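Local coordinates for protein Ent-copalyl diphosphate synthase (Streptomyces platensis, PDB 5BP8) that is a terpene synthase-like protein built of two largely alpha-helical halves, with a partial sequence match to the squalene-hopene cyclase C-terminal domain, at residues P122-V130 / L494-A502. Residues are numbered along the deposited sequence; the frame is centred on the assembly and turned at random.
Sequences PDTIGVEFV and LWHDKDIYA
Ile125 N donates to Asp497 O at 2.8 Å, joining the backbones of residues 122-130 and 494-502; the bond is bent, with an N-H...O angle of 135°. The side chains of Ile125, Thr124 and Val130 add the apolar part of the contact. Ile125 points CG1 toward the hairpin, and with chi2 extended (-174°) its CD1 reaches to 3.4 Å from His496 O and comes against Asp497 OD1. Thr124 packs its CB on the same Asp497 O at 3.5 Å, while its methyl CG2 lies over one face of the His496 imidazole. Further along, Val130 CG2 meets Lys498 CD at 3.9 Å, the two side chains crossing at about a right angle.

The partner is a two-stranded antiparallel hairpin, strands 495-496 and 500-501, with a classic beta bulge where Leu494 and Trp495 both face Tyr501. In sequence it falls between helices 469-484 and 504-518, and the contact lies near the centre of the chain. The loop of the hairpin meets a type II turn, Thr124 to Val127, that leads into helix 127-144 with Gly126 as N-cap.

Water completes the interface. One molecule accepts from Thr124 OG1 and donates to both Ile125 O and Lys498 O; a second donates to Ile125 O and to Asp497 OD1, bridging the two. A third, at the imidazole edge and in its plane, joins His496 ND1 to Asp123 O. The polar ends are fixed from outside: Tyr70 bonds His496 NE2, His191 and Ser255 share Asp497 OD2, and Lys498 NZ forms a salt bridge with Glu194.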
loop_
_atom_site.group_PDB
_atom_site.type_symbol
_atom_site.label_atom_id
_atom_site.label_comp_id
_atom_site.label_asym_id
_atom_site.label_seq_id
_atom_site.Cartn_x
_atom_site.Cartn_y
_atom_site.Cartn_z
ATOM N N PRO A 122 8.403 -7.981 8.944
ATOM C CA PRO A 122 7.742 -8.191 7.668
ATOM C C PRO A 122 8.423 -7.457 6.533
ATOM O O PRO A 122 9.121 -6.444 6.736
ATOM C CB PRO A 122 6.331 -7.631 7.873
ATOM C CG PRO A 122 6.290 -7.007 9.233
ATOM C CD PRO A 122 7.531 -7.381 9.969
ATOM N N ASP A 123 8.215 -7.967 5.321
ATOM C CA ASP A 123 8.854 -7.397 4.157
ATOM C C ASP A 123 8.051 -6.232 3.616
ATOM O O ASP A 123 7.456 -6.294 2.529
ATOM C CB ASP A 123 9.086 -8.488 3.111
ATOM C CG ASP A 123 10.100 -9.518 3.568
ATOM O OD1 ASP A 123 11.171 -9.146 4.104
ATOM O OD2 ASP A 123 9.832 -10.717 3.375
ATOM N N THR A 124 8.045 -5.133 4.383
ATOM C CA THR A 124 7.437 -3.919 3.926
ATOM C C THR A 124 8.434 -3.261 2.981
ATOM O O THR A 124 9.619 -3.634 2.904
ATOM C CB THR A 124 7.070 -2.979 5.098
ATOM O OG1 THR A 124 8.189 -2.836 5.959
ATOM C CG2 THR A 124 5.895 -3.499 5.886
ATOM N N ILE A 125 7.965 -2.278 2.239
ATOM C CA ILE A 125 8.774 -1.731 1.168
ATOM C C ILE A 125 9.904 -0.849 1.717
ATOM O O ILE A 125 9.661 0.077 2.498
ATOM C CB ILE A 125 7.926 -0.956 0.162
ATOM C CG1 ILE A 125 6.835 -1.872 -0.414
ATOM C CG2 ILE A 125 8.827 -0.445 -0.968
ATOM C CD1 ILE A 125 6.017 -1.247 -1.542
ATOM N N GLY A 126 11.132 -1.144 1.301
ATOM C CA GLY A 126 12.298 -0.348 1.735
ATOM C C GLY A 126 12.744 -0.543 3.193
ATOM O O GLY A 126 13.547 0.235 3.714
ATOM N N VAL A 127 12.257 -1.592 3.840
ATOM C CA VAL A 127 12.556 -1.824 5.257
ATOM C C VAL A 127 14.078 -1.906 5.564
ATOM O O VAL A 127 14.529 -1.438 6.614
ATOM C CB VAL A 127 11.804 -3.048 5.789
ATOM C CG1 VAL A 127 12.261 -4.356 5.127
ATOM C CG2 VAL A 127 11.945 -3.128 7.289
ATOM N N GLU A 128 14.846 -2.449 4.620
ATOM C CA GLU A 128 16.307 -2.535 4.738
ATOM C C GLU A 128 16.992 -1.168 4.737
ATOM O O GLU A 128 18.181 -1.085 5.059
ATOM C CB GLU A 128 16.887 -3.347 3.580
ATOM C CG GLU A 128 16.363 -4.759 3.511
ATOM C CD GLU A 128 16.614 -5.386 2.141
ATOM O OE1 GLU A 128 16.074 -4.881 1.122
ATOM O OE2 GLU A 128 17.368 -6.369 2.093
ATOM N N PHE A 129 16.285 -0.122 4.339
ATOM C CA PHE A 129 16.813 1.239 4.428
ATOM C C PHE A 129 16.188 1.977 5.590
ATOM O O PHE A 129 16.885 2.566 6.414
ATOM C CB PHE A 129 16.584 1.996 3.116
ATOM C CG PHE A 129 17.198 1.299 1.929
ATOM C CD1 PHE A 129 18.560 1.323 1.750
ATOM C CD2 PHE A 129 16.418 0.551 1.046
ATOM C CE1 PHE A 129 19.144 0.648 0.680
ATOM C CE2 PHE A 129 16.988 -0.126 -0.014
ATOM C CZ PHE A 129 18.351 -0.074 -0.208
ATOM N N VAL A 130 14.862 1.950 5.624
ATOM C CA VAL A 130 14.085 2.717 6.575
ATOM C C VAL A 130 14.425 2.333 8.034
ATOM O O VAL A 130 14.663 3.202 8.880
ATOM C CB VAL A 130 12.601 2.444 6.298
ATOM C CG1 VAL A 130 11.723 2.963 7.407
ATOM C CG2 VAL A 130 12.214 3.094 4.969
ATOM N N LEU A 494 -3.689 -2.369 5.019
ATOM C CA LEU A 494 -3.164 -3.708 4.791
ATOM C C LEU A 494 -2.187 -3.788 3.604
ATOM O O LEU A 494 -1.537 -4.808 3.407
ATOM C CB LEU A 494 -4.321 -4.674 4.563
ATOM C CG LEU A 494 -5.354 -4.826 5.690
ATOM C CD1 LEU A 494 -6.445 -5.763 5.238
ATOM C CD2 LEU A 494 -4.684 -5.381 6.928
ATOM N N TRP A 495 -2.119 -2.738 2.803
ATOM C CA TRP A 495 -1.223 -2.704 1.653
ATOM C C TRP A 495 0.170 -2.316 2.057
ATOM O O TRP A 495 0.351 -1.325 2.778
ATOM C CB TRP A 495 -1.747 -1.739 0.598
ATOM C CG TRP A 495 -3.056 -2.158 0.021
ATOM C CD1 TRP A 495 -4.259 -2.167 0.639
ATOM C CD2 TRP A 495 -3.287 -2.624 -1.314
ATOM N NE1 TRP A 495 -5.220 -2.615 -0.207
ATOM C CE2 TRP A 495 -4.657 -2.895 -1.421
ATOM C CE3 TRP A 495 -2.461 -2.837 -2.418
ATOM C CZ2 TRP A 495 -5.237 -3.407 -2.594
ATOM C CZ3 TRP A 495 -3.039 -3.353 -3.600
ATOM C CH2 TRP A 495 -4.413 -3.613 -3.667
ATOM N N HIS A 496 1.169 -3.060 1.596
ATOM C CA HIS A 496 2.554 -2.763 1.989
ATOM C C HIS A 496 3.093 -1.462 1.407
ATOM O O HIS A 496 3.074 -1.253 0.183
ATOM C CB HIS A 496 3.509 -3.889 1.603
ATOM C CG HIS A 496 3.372 -5.113 2.449
ATOM N ND1 HIS A 496 4.068 -6.271 2.188
ATOM C CD2 HIS A 496 2.601 -5.376 3.529
ATOM C CE1 HIS A 496 3.734 -7.197 3.078
ATOM N NE2 HIS A 496 2.864 -6.672 3.916
ATOM N N ASP A 497 3.580 -0.574 2.277
ATOM C CA ASP A 497 4.483 0.483 1.812
ATOM C C ASP A 497 5.551 0.707 2.888
ATOM O O ASP A 497 6.316 -0.205 3.190
ATOM C CB ASP A 497 3.728 1.748 1.355
ATOM C CG ASP A 497 4.664 2.790 0.779
ATOM O OD1 ASP A 497 5.650 2.392 0.117
ATOM O OD2 ASP A 497 4.520 3.988 1.071
ATOM N N LYS A 498 5.640 1.888 3.481
ATOM C CA LYS A 498 6.577 2.084 4.554
ATOM C C LYS A 498 6.100 1.298 5.765
ATOM O O LYS A 498 6.851 0.501 6.333
ATOM C CB LYS A 498 6.675 3.601 4.909
ATOM C CG LYS A 498 7.279 4.470 3.811
ATOM C CD LYS A 498 8.776 4.285 3.687
ATOM C CE LYS A 498 9.317 4.962 2.434
ATOM N NZ LYS A 498 9.148 6.432 2.511
ATOM N N ASP A 499 4.872 1.575 6.187
ATOM C CA ASP A 499 4.142 0.705 7.112
ATOM C C ASP A 499 3.104 0.012 6.219
ATOM O O ASP A 499 3.497 -0.562 5.188
ATOM C CB ASP A 499 3.617 1.352 8.440
ATOM C CG ASP A 499 2.857 2.724 8.295
ATOM O OD1 ASP A 499 2.380 3.103 7.202
ATOM O OD2 ASP A 499 2.718 3.428 9.368
ATOM N N ILE A 500 1.838 0.012 6.597
ATOM C CA ILE A 500 0.759 -0.553 5.759
ATOM C C ILE A 500 -0.351 0.498 5.641
ATOM O O ILE A 500 -0.664 1.210 6.615
ATOM C CB ILE A 500 0.202 -1.900 6.263
ATOM C CG1 ILE A 500 -0.035 -1.942 7.788
ATOM C CG2 ILE A 500 1.161 -3.013 5.875
ATOM C CD1 ILE A 500 -0.453 -3.311 8.313
ATOM N N TYR A 501 -0.876 0.655 4.426
ATOM C CA TYR A 501 -1.798 1.714 4.091
ATOM C C TYR A 501 -3.122 1.225 3.574
ATOM O O TYR A 501 -3.228 0.084 3.096
ATOM C CB TYR A 501 -1.167 2.667 3.064
ATOM C CG TYR A 501 -1.006 2.145 1.653
ATOM C CD1 TYR A 501 0.173 1.498 1.242
ATOM C CD2 TYR A 501 -2.007 2.347 0.698
ATOM C CE1 TYR A 501 0.308 1.026 -0.041
ATOM C CE2 TYR A 501 -1.859 1.892 -0.596
ATOM C CZ TYR A 501 -0.696 1.258 -0.970
ATOM O OH TYR A 501 -0.566 0.803 -2.277
ATOM N N ALA A 502 -4.121 2.093 3.701
ATOM C CA ALA A 502 -5.494 1.814 3.277
ATOM C C ALA A 502 -5.903 2.698 2.103
ATOM O O ALA A 502 -6.123 3.929 2.269
ATOM C CB ALA A 502 -6.482 2.019 4.425
HETATM O O HOH W 1 6.313 -8.256 0.965
HETATM O O HOH W 2 9.243 -0.477 5.345
HETATM O O HOH W 3 8.387 2.211 1.241
#